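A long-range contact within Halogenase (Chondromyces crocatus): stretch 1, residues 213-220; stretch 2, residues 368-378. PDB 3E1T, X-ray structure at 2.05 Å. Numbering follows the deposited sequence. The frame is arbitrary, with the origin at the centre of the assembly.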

# COMPACT_ATOMS: atom_id res chain seq x y z
N ALA A 213 -15.93 2.87 7.29
CA ALA A 213 -17.29 3.38 7.26
C ALA A 213 -17.48 4.59 6.33
O ALA A 213 -16.89 5.65 6.54
CB ALA A 213 -17.75 3.71 8.69
N ALA A 214 -18.32 4.42 5.32
CA ALA A 214 -18.69 5.49 4.40
C ALA A 214 -19.66 6.48 5.05
O ALA A 214 -20.54 6.10 5.82
CB ALA A 214 -19.31 4.89 3.15
N PHE A 215 -19.47 7.76 4.74
CA PHE A 215 -20.43 8.82 5.11
C PHE A 215 -20.58 9.78 3.94
O PHE A 215 -20.13 9.46 2.83
CB PHE A 215 -20.04 9.52 6.41
CG PHE A 215 -18.81 10.39 6.31
CD1 PHE A 215 -18.92 11.78 6.46
CD2 PHE A 215 -17.55 9.84 6.10
CE1 PHE A 215 -17.81 12.59 6.40
CE2 PHE A 215 -16.41 10.65 6.04
CZ PHE A 215 -16.54 12.03 6.18
N GLN A 216 -21.20 10.94 4.14
CA GLN A 216 -21.58 11.76 2.98
C GLN A 216 -20.40 12.31 2.20
O GLN A 216 -20.50 12.52 0.99
CB GLN A 216 -22.54 12.89 3.35
CG GLN A 216 -23.25 13.44 2.12
CD GLN A 216 -24.29 14.47 2.43
OE1 GLN A 216 -25.45 14.33 2.02
NE2 GLN A 216 -23.90 15.54 3.14
N ASP A 217 -19.30 12.59 2.89
CA ASP A 217 -18.14 13.26 2.27
C ASP A 217 -16.93 12.33 2.05
O ASP A 217 -15.84 12.79 1.69
CB ASP A 217 -17.73 14.49 3.10
CG ASP A 217 -18.65 15.70 2.85
OD1 ASP A 217 -19.58 15.61 2.04
OD2 ASP A 217 -18.40 16.75 3.47
N GLY A 218 -17.12 11.03 2.25
CA GLY A 218 -16.02 10.08 2.08
C GLY A 218 -16.17 8.89 2.99
O GLY A 218 -17.27 8.38 3.16
N TRP A 219 -15.06 8.44 3.57
CA TRP A 219 -15.11 7.29 4.46
C TRP A 219 -14.02 7.34 5.52
O TRP A 219 -13.02 8.03 5.36
CB TRP A 219 -15.06 5.95 3.68
CG TRP A 219 -13.79 5.71 2.89
CD1 TRP A 219 -13.50 6.18 1.65
CD2 TRP A 219 -12.66 4.92 3.30
NE1 TRP A 219 -12.25 5.74 1.25
CE2 TRP A 219 -11.71 4.97 2.25
CE3 TRP A 219 -12.35 4.20 4.45
CZ2 TRP A 219 -10.47 4.33 2.32
CZ3 TRP A 219 -11.12 3.54 4.52
CH2 TRP A 219 -10.20 3.61 3.46
N PHE A 220 -14.26 6.61 6.61
CA PHE A 220 -13.33 6.54 7.74
C PHE A 220 -12.70 5.16 7.83
O PHE A 220 -13.35 4.16 7.53
CB PHE A 220 -14.09 6.80 9.05
CG PHE A 220 -14.10 8.22 9.49
CD1 PHE A 220 -13.04 8.74 10.22
CD2 PHE A 220 -15.20 9.03 9.21
CE1 PHE A 220 -13.05 10.07 10.65
CE2 PHE A 220 -15.23 10.36 9.63
CZ PHE A 220 -14.15 10.88 10.36
N MET A 368 -19.73 0.65 -5.70
CA MET A 368 -20.85 -0.05 -5.07
C MET A 368 -21.50 0.71 -3.91
O MET A 368 -22.64 0.41 -3.55
CB MET A 368 -20.46 -1.47 -4.64
CG MET A 368 -19.72 -1.54 -3.32
SD MET A 368 -20.49 -2.67 -2.14
CE MET A 368 -20.06 -4.25 -2.88
N ASN A 369 -20.80 1.69 -3.32
CA ASN A 369 -21.45 2.50 -2.29
C ASN A 369 -22.58 3.37 -2.87
O ASN A 369 -22.37 4.15 -3.80
CB ASN A 369 -20.45 3.36 -1.52
CG ASN A 369 -21.05 3.93 -0.26
OD1 ASN A 369 -21.44 3.20 0.64
ND2 ASN A 369 -21.11 5.25 -0.18
N GLN A 370 -23.77 3.20 -2.31
CA GLN A 370 -24.95 3.99 -2.66
C GLN A 370 -25.07 5.19 -1.73
O GLN A 370 -25.25 5.02 -0.51
CB GLN A 370 -26.22 3.13 -2.53
CG GLN A 370 -27.53 3.85 -2.87
CD GLN A 370 -28.73 3.21 -2.21
OE1 GLN A 370 -29.00 3.43 -1.02
NE2 GLN A 370 -29.47 2.41 -2.97
N ASP A 371 -24.94 6.39 -2.28
CA ASP A 371 -25.17 7.62 -1.53
C ASP A 371 -25.51 8.71 -2.53
O ASP A 371 -24.64 9.48 -2.98
CB ASP A 371 -23.96 7.98 -0.66
CG ASP A 371 -24.30 8.99 0.42
OD1 ASP A 371 -25.33 9.68 0.30
OD2 ASP A 371 -23.55 9.09 1.41
N THR A 372 -26.79 8.77 -2.88
CA THR A 372 -27.24 9.55 -4.03
C THR A 372 -27.15 11.05 -3.86
O THR A 372 -27.14 11.78 -4.86
CB THR A 372 -28.68 9.17 -4.47
OG1 THR A 372 -29.58 9.37 -3.38
CG2 THR A 372 -28.74 7.71 -4.92
N ASP A 373 -27.05 11.53 -2.63
CA ASP A 373 -26.86 12.96 -2.40
C ASP A 373 -25.42 13.36 -2.03
O ASP A 373 -25.17 14.49 -1.61
CB ASP A 373 -27.90 13.50 -1.40
CG ASP A 373 -27.71 12.97 0.01
OD1 ASP A 373 -27.06 11.92 0.21
OD2 ASP A 373 -28.24 13.61 0.94
N SER A 374 -24.49 12.42 -2.23
CA SER A 374 -23.08 12.66 -1.96
C SER A 374 -22.34 13.06 -3.22
O SER A 374 -22.34 12.32 -4.20
CB SER A 374 -22.41 11.42 -1.36
OG SER A 374 -21.02 11.64 -1.17
N TYR A 375 -21.70 14.22 -3.20
CA TYR A 375 -20.83 14.61 -4.30
C TYR A 375 -19.64 13.65 -4.41
O TYR A 375 -19.32 13.21 -5.51
CB TYR A 375 -20.39 16.08 -4.20
CG TYR A 375 -19.20 16.44 -5.09
CD1 TYR A 375 -19.23 16.21 -6.47
CD2 TYR A 375 -18.05 16.98 -4.54
CE1 TYR A 375 -18.13 16.51 -7.28
CE2 TYR A 375 -16.95 17.30 -5.33
CZ TYR A 375 -17.00 17.06 -6.70
OH TYR A 375 -15.88 17.38 -7.47
N PHE A 376 -19.04 13.29 -3.28
CA PHE A 376 -17.87 12.39 -3.22
C PHE A 376 -18.17 11.05 -3.90
O PHE A 376 -17.46 10.64 -4.82
CB PHE A 376 -17.41 12.21 -1.76
CG PHE A 376 -16.22 11.27 -1.58
CD1 PHE A 376 -14.93 11.78 -1.43
CD2 PHE A 376 -16.41 9.88 -1.52
CE1 PHE A 376 -13.83 10.91 -1.25
CE2 PHE A 376 -15.30 9.01 -1.35
CZ PHE A 376 -14.03 9.53 -1.21
N TRP A 377 -19.23 10.36 -3.46
CA TRP A 377 -19.57 9.06 -4.04
C TRP A 377 -20.09 9.13 -5.48
O TRP A 377 -19.75 8.26 -6.30
CB TRP A 377 -20.52 8.28 -3.12
CG TRP A 377 -19.87 8.02 -1.82
CD1 TRP A 377 -20.07 8.70 -0.65
CD2 TRP A 377 -18.85 7.05 -1.55
NE1 TRP A 377 -19.26 8.21 0.33
CE2 TRP A 377 -18.49 7.19 -0.20
CE3 TRP A 377 -18.21 6.07 -2.32
CZ2 TRP A 377 -17.53 6.38 0.42
CZ3 TRP A 377 -17.25 5.27 -1.71
CH2 TRP A 377 -16.92 5.44 -0.36
N SER A 378 -20.87 10.16 -5.80
CA SER A 378 -21.38 10.29 -7.18
C SER A 378 -20.26 10.47 -8.21
O SER A 378 -20.40 10.04 -9.35
CB SER A 378 -22.37 11.45 -7.29
OG SER A 378 -21.69 12.70 -7.17
O HOH W 1 -19.53 14.84 -0.70

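Walking along stretch 2, the contact begins at Asn369, whose CB points toward the hairpin of stretch 1 and whose OD1 lies 3.7 Å from Ala214 CB; the small methyl of Ala214 touches both this amide oxygen and, further on, the indole of Trp377. Asp371 also points toward the hairpin, its OD2 3.7 Å from Gln216 CA, and opens a type I turn closed by Ser374 N to Asp371 O at 3.0 Å. That turn delivers Ser374, with chi1 at 177°, to two tasks. Its OG donates to Gln216 O across a very short 2.4 Å, and it accepts from Trp377 N (3.2 Å to OG, angle 178°), capping the helix; a hydroxyl can do both. Water 1 adds a bridge, donating to Asp217 OD1 (2.8 Å) and accepting from Phe376 N (3.0 Å).

Phe376, in the t rotamer, lays a ring face against Gly218: CA sits 3.6 Å from the ring centroid, 11° off the normal. Gly218 has phi/psi of 150/-139, where a CB would jam against the preceding carbonyl. Trp377 has the largest area covered by stretch 1 of any residue in stretch 2, 60 Å². Its NE1 donates to Phe215 O (2.9 Å, 149°) at the indole edge, while CZ2 packs 3.6 Å from Ala214 CB and CH2 4.0 Å from Trp219 CD1. In all, 423 Å² is buried.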